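Local coordinates for malonyl CoA-acyl carrier protein transacylase (Staphylococcus aureus, PDB 3IM9) that transfers the malonyl group from malonyl-CoA to the acyl carrier protein, supplying malonyl-ACP for bacterial fatty acid biosynthesis, at residues V134-V148 with G171-L185. Residues are numbered along the deposited sequence; the frame is centred on the assembly and turned at random.
Sequences VGSMAAVLGLDFDKV and GQIVVSGHKALIDEL
Ala138 pairs with Val175 in an antiparallel ladder joining strands 135-141 and 172-176, its N giving a hydrogen bond to Val175 O and its O receiving one from Val175 N (2.8 Å). On the helix-bearing face the bumps are branched aliphatic ends. Val148 CG1 settles over the groove between the adjoining methyls Val175 CG1 (3.6 Å) and Ile173 CG2 (3.9 Å), while Leu185 CD2 meets Val140 CG2 at 3.7 Å, the side chains at about a right angle. Ala138 is a hollow: its lone CB lets Ile182 CG2 approach to 3.9 Å as helix 179-185 runs over strand 135-141 in nearly the same direction (27° between them). The chain turns a corner at Gly177, whose backbone angles would jam a side chain against the preceding carbonyl, and Lys179 N donates a hydrogen bond to Val134 O. On the opposite face Met137, bent at chi3 (86°), lays CE against Val174 CG1 (3.8 Å) and CG against Ser176 OG (3.5 Å), a hydroxyl hydrogen-bonded to Phe206 O. Small Ala139 sits beside Val174. The Met137 side chain lies about 5 Å from that of His207, a probable active-site residue; one face thus looks toward the catalytic cleft, the other carries two helices, as in the ferredoxin-like small subdomain of FabD acyltransferases.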
loop_
_atom_site.group_PDB
_atom_site.type_symbol
_atom_site.label_atom_id
_atom_site.label_comp_id
_atom_site.label_asym_id
_atom_site.label_seq_id
_atom_site.Cartn_x
_atom_site.Cartn_y
_atom_site.Cartn_z
ATOM N N VAL A 134 -11.431 -16.520 -11.332
ATOM C CA VAL A 134 -12.340 -16.760 -10.168
ATOM C C VAL A 134 -12.628 -15.437 -9.459
ATOM O O VAL A 134 -13.773 -15.181 -9.074
ATOM C CB VAL A 134 -11.695 -17.768 -9.234
ATOM C CG1 VAL A 134 -12.449 -17.881 -7.955
ATOM C CG2 VAL A 134 -11.734 -19.200 -9.942
ATOM N N GLY A 135 -11.573 -14.645 -9.174
ATOM C CA GLY A 135 -11.777 -13.394 -8.369
ATOM C C GLY A 135 -11.116 -12.240 -9.043
ATOM O O GLY A 135 -10.117 -12.377 -9.809
ATOM N N SER A 136 -11.677 -11.072 -8.778
ATOM C CA SER A 136 -11.094 -9.887 -9.401
ATOM C C SER A 136 -11.404 -8.637 -8.563
ATOM O O SER A 136 -11.926 -8.746 -7.446
ATOM C CB SER A 136 -11.717 -9.776 -10.806
ATOM O OG SER A 136 -11.016 -8.775 -11.562
ATOM N N MET A 137 -11.075 -7.457 -9.124
ATOM C CA MET A 137 -11.287 -6.136 -8.405
ATOM C C MET A 137 -11.705 -5.149 -9.446
ATOM O O MET A 137 -11.368 -5.277 -10.634
ATOM C CB MET A 137 -10.039 -5.646 -7.669
ATOM C CG MET A 137 -9.505 -6.687 -6.622
ATOM S SD MET A 137 -8.014 -6.033 -5.904
ATOM C CE MET A 137 -8.709 -5.027 -4.597
ATOM N N ALA A 138 -12.438 -4.102 -8.986
ATOM C CA ALA A 138 -12.757 -3.015 -9.901
ATOM C C ALA A 138 -12.810 -1.716 -9.123
ATOM O O ALA A 138 -13.282 -1.668 -7.996
ATOM C CB ALA A 138 -14.152 -3.254 -10.555
ATOM N N ALA A 139 -12.383 -0.639 -9.792
ATOM C CA ALA A 139 -12.496 0.683 -9.134
ATOM C C ALA A 139 -13.859 1.299 -9.471
ATOM O O ALA A 139 -14.192 1.471 -10.632
ATOM C CB ALA A 139 -11.353 1.578 -9.653
ATOM N N VAL A 140 -14.580 1.650 -8.417
ATOM C CA VAL A 140 -15.894 2.351 -8.626
ATOM C C VAL A 140 -15.610 3.847 -8.380
ATOM O O VAL A 140 -15.163 4.227 -7.263
ATOM C CB VAL A 140 -16.932 1.821 -7.667
ATOM C CG1 VAL A 140 -18.248 2.596 -7.889
ATOM C CG2 VAL A 140 -17.110 0.296 -7.790
ATOM N N LEU A 141 -15.856 4.662 -9.408
ATOM C CA LEU A 141 -15.505 6.076 -9.282
ATOM C C LEU A 141 -16.811 6.838 -9.209
ATOM O O LEU A 141 -17.732 6.575 -9.964
ATOM C CB LEU A 141 -14.690 6.557 -10.452
ATOM C CG LEU A 141 -13.407 5.713 -10.671
ATOM C CD1 LEU A 141 -12.598 6.253 -11.834
ATOM C CD2 LEU A 141 -12.468 5.568 -9.413
ATOM N N GLY A 142 -16.820 7.885 -8.394
ATOM C CA GLY A 142 -17.920 8.860 -8.446
ATOM C C GLY A 142 -19.075 8.577 -7.529
ATOM O O GLY A 142 -20.098 9.300 -7.575
ATOM N N LEU A 143 -18.979 7.570 -6.660
ATOM C CA LEU A 143 -20.090 7.253 -5.778
ATOM C C LEU A 143 -19.703 7.315 -4.341
ATOM O O LEU A 143 -18.614 6.912 -3.994
ATOM C CB LEU A 143 -20.646 5.821 -6.077
ATOM C CG LEU A 143 -21.450 5.669 -7.322
ATOM C CD1 LEU A 143 -21.861 4.181 -7.440
ATOM C CD2 LEU A 143 -22.736 6.563 -7.265
ATOM N N ASP A 144 -20.604 7.743 -3.462
ATOM C CA ASP A 144 -20.315 7.708 -2.025
ATOM C C ASP A 144 -20.143 6.268 -1.520
ATOM O O ASP A 144 -20.705 5.338 -2.097
ATOM C CB ASP A 144 -21.421 8.415 -1.239
ATOM C CG ASP A 144 -21.228 9.917 -1.183
ATOM O OD1 ASP A 144 -20.167 10.399 -1.632
ATOM O OD2 ASP A 144 -22.138 10.617 -0.689
ATOM N N PHE A 145 -19.370 6.085 -0.447
ATOM C CA PHE A 145 -19.147 4.754 0.111
ATOM C C PHE A 145 -20.489 4.038 0.395
ATOM O O PHE A 145 -20.631 2.813 0.180
ATOM C CB PHE A 145 -18.334 4.825 1.404
ATOM C CG PHE A 145 -18.249 3.527 2.090
ATOM C CD1 PHE A 145 -19.218 3.140 3.020
ATOM C CD2 PHE A 145 -17.231 2.602 1.728
ATOM C CE1 PHE A 145 -19.157 1.864 3.632
ATOM C CE2 PHE A 145 -17.186 1.297 2.344
ATOM C CZ PHE A 145 -18.102 0.935 3.299
ATOM N N ASP A 146 -21.462 4.764 0.963
ATOM C CA ASP A 146 -22.712 4.088 1.349
ATOM C C ASP A 146 -23.460 3.518 0.106
ATOM O O ASP A 146 -24.029 2.442 0.170
ATOM C CB ASP A 146 -23.629 4.954 2.260
ATOM C CG ASP A 146 -23.983 6.324 1.668
ATOM O OD1 ASP A 146 -24.470 7.202 2.468
ATOM O OD2 ASP A 146 -23.834 6.554 0.437
ATOM N N LYS A 147 -23.372 4.220 -1.010
ATOM C CA LYS A 147 -23.983 3.744 -2.214
ATOM C C LYS A 147 -23.199 2.551 -2.789
ATOM O O LYS A 147 -23.808 1.573 -3.278
ATOM C CB LYS A 147 -24.058 4.875 -3.214
ATOM C CG LYS A 147 -24.568 4.446 -4.550
ATOM C CD LYS A 147 -26.052 3.891 -4.494
ATOM C CE LYS A 147 -27.040 4.887 -5.121
ATOM N NZ LYS A 147 -28.418 4.313 -5.062
ATOM N N VAL A 148 -21.883 2.615 -2.727
ATOM C CA VAL A 148 -21.067 1.453 -3.201
ATOM C C VAL A 148 -21.357 0.249 -2.331
ATOM O O VAL A 148 -21.461 -0.895 -2.849
ATOM C CB VAL A 148 -19.599 1.809 -3.171
ATOM C CG1 VAL A 148 -18.707 0.606 -3.700
ATOM C CG2 VAL A 148 -19.310 2.999 -4.155
ATOM N N GLY A 171 -15.217 9.288 -3.698
ATOM C CA GLY A 171 -15.375 9.017 -5.141
ATOM C C GLY A 171 -14.446 7.967 -5.709
ATOM O O GLY A 171 -14.391 7.807 -6.880
ATOM N N GLN A 172 -13.619 7.318 -4.840
ATOM C CA GLN A 172 -12.800 6.233 -5.406
ATOM C C GLN A 172 -12.795 5.087 -4.384
ATOM O O GLN A 172 -12.119 5.131 -3.354
ATOM C CB GLN A 172 -11.384 6.698 -5.672
ATOM C CG GLN A 172 -10.528 5.513 -6.289
ATOM C CD GLN A 172 -9.094 5.918 -6.495
ATOM O OE1 GLN A 172 -8.802 6.976 -7.171
ATOM N NE2 GLN A 172 -8.207 5.124 -6.038
ATOM N N ILE A 173 -13.573 4.017 -4.681
ATOM C CA ILE A 173 -13.708 2.830 -3.820
ATOM C C ILE A 173 -13.441 1.645 -4.712
ATOM O O ILE A 173 -14.164 1.444 -5.671
ATOM C CB ILE A 173 -15.138 2.704 -3.179
ATOM C CG1 ILE A 173 -15.525 4.001 -2.364
ATOM C CG2 ILE A 173 -15.187 1.445 -2.294
ATOM C CD1 ILE A 173 -14.579 4.428 -1.319
ATOM N N VAL A 174 -12.393 0.866 -4.383
ATOM C CA VAL A 174 -12.176 -0.361 -5.143
ATOM C C VAL A 174 -12.912 -1.448 -4.443
ATOM O O VAL A 174 -12.831 -1.559 -3.241
ATOM C CB VAL A 174 -10.638 -0.676 -5.168
ATOM C CG1 VAL A 174 -10.389 -1.930 -6.053
ATOM C CG2 VAL A 174 -9.817 0.475 -5.759
ATOM N N VAL A 175 -13.641 -2.247 -5.254
ATOM C CA VAL A 175 -14.384 -3.369 -4.720
ATOM C C VAL A 175 -13.698 -4.687 -5.192
ATOM O O VAL A 175 -12.889 -4.681 -6.141
ATOM C CB VAL A 175 -15.833 -3.397 -5.159
ATOM C CG1 VAL A 175 -16.525 -2.061 -4.619
ATOM C CG2 VAL A 175 -15.977 -3.457 -6.687
ATOM N N SER A 176 -13.970 -5.774 -4.475
ATOM C CA SER A 176 -13.284 -7.034 -4.749
ATOM C C SER A 176 -14.157 -8.220 -4.458
ATOM O O SER A 176 -15.005 -8.184 -3.562
ATOM C CB SER A 176 -12.054 -7.073 -3.818
ATOM O OG SER A 176 -11.305 -8.211 -4.051
ATOM N N GLY A 177 -13.957 -9.301 -5.205
ATOM C CA GLY A 177 -14.734 -10.526 -4.880
ATOM C C GLY A 177 -14.831 -11.422 -6.092
ATOM O O GLY A 177 -13.926 -11.457 -6.963
ATOM N N HIS A 178 -15.899 -12.232 -6.167
ATOM C CA HIS A 178 -16.003 -13.153 -7.331
ATOM C C HIS A 178 -16.052 -12.403 -8.639
ATOM O O HIS A 178 -16.781 -11.401 -8.757
ATOM C CB HIS A 178 -17.280 -13.985 -7.130
ATOM C CG HIS A 178 -17.095 -15.024 -6.072
ATOM N ND1 HIS A 178 -17.594 -14.853 -4.794
ATOM C CD2 HIS A 178 -16.408 -16.204 -6.068
ATOM C CE1 HIS A 178 -17.238 -15.884 -4.052
ATOM N NE2 HIS A 178 -16.527 -16.726 -4.799
ATOM N N LYS A 179 -15.321 -12.913 -9.656
ATOM C CA LYS A 179 -15.220 -12.160 -10.924
ATOM C C LYS A 179 -16.584 -12.001 -11.609
ATOM O O LYS A 179 -16.803 -10.980 -12.250
ATOM C CB LYS A 179 -14.134 -12.825 -11.801
ATOM C CG LYS A 179 -13.942 -12.010 -13.135
ATOM C CD LYS A 179 -12.808 -12.614 -13.923
ATOM C CE LYS A 179 -12.464 -11.687 -15.119
ATOM N NZ LYS A 179 -13.585 -11.635 -16.134
ATOM N N ALA A 180 -17.462 -13.011 -11.488
ATOM C CA ALA A 180 -18.776 -12.854 -12.123
ATOM C C ALA A 180 -19.499 -11.611 -11.625
ATOM O O ALA A 180 -20.158 -10.917 -12.404
ATOM C CB ALA A 180 -19.729 -14.082 -11.876
ATOM N N LEU A 181 -19.366 -11.328 -10.334
ATOM C CA LEU A 181 -20.041 -10.140 -9.766
ATOM C C LEU A 181 -19.269 -8.872 -10.068
ATOM O O LEU A 181 -19.888 -7.815 -10.361
ATOM C CB LEU A 181 -20.182 -10.208 -8.224
ATOM C CG LEU A 181 -21.125 -11.374 -7.803
ATOM C CD1 LEU A 181 -21.261 -11.370 -6.288
ATOM C CD2 LEU A 181 -22.518 -11.362 -8.513
ATOM N N ILE A 182 -17.935 -8.934 -10.103
ATOM C CA ILE A 182 -17.155 -7.762 -10.536
ATOM C C ILE A 182 -17.547 -7.375 -11.962
ATOM O O ILE A 182 -17.789 -6.193 -12.261
ATOM C CB ILE A 182 -15.628 -8.122 -10.505
ATOM C CG1 ILE A 182 -15.187 -8.322 -9.070
ATOM C CG2 ILE A 182 -14.844 -7.033 -11.231
ATOM C CD1 ILE A 182 -15.168 -6.961 -8.190
ATOM N N ASP A 183 -17.733 -8.393 -12.827
ATOM C CA ASP A 183 -18.017 -8.088 -14.229
ATOM C C ASP A 183 -19.453 -7.566 -14.349
ATOM O O ASP A 183 -19.713 -6.711 -15.215
ATOM C CB ASP A 183 -17.781 -9.356 -15.044
ATOM C CG ASP A 183 -16.284 -9.641 -15.270
ATOM O OD1 ASP A 183 -15.443 -8.753 -14.984
ATOM O OD2 ASP A 183 -16.062 -10.802 -15.680
ATOM N N GLU A 184 -20.367 -8.044 -13.516
ATOM C CA GLU A 184 -21.755 -7.504 -13.558
ATOM C C GLU A 184 -21.710 -6.038 -13.158
ATOM O O GLU A 184 -22.423 -5.226 -13.762
ATOM C CB GLU A 184 -22.627 -8.317 -12.614
ATOM C CG GLU A 184 -24.077 -7.892 -12.649
ATOM C CD GLU A 184 -24.967 -8.800 -11.765
ATOM O OE1 GLU A 184 -24.431 -9.732 -11.120
ATOM O OE2 GLU A 184 -26.195 -8.524 -11.713
ATOM N N LEU A 185 -20.925 -5.689 -12.145
ATOM C CA LEU A 185 -20.787 -4.272 -11.750
ATOM C C LEU A 185 -20.175 -3.424 -12.862
ATOM O O LEU A 185 -20.575 -2.272 -13.076
ATOM C CB LEU A 185 -19.999 -4.187 -10.466
ATOM C CG LEU A 185 -19.892 -2.781 -9.936
ATOM C CD1 LEU A 185 -21.253 -2.146 -9.708
ATOM C CD2 LEU A 185 -19.042 -2.778 -8.624
HETATM O O HOH W 1 -16.517 -15.606 -10.404
HETATM O O HOH W 2 -16.588 7.489 -2.098
#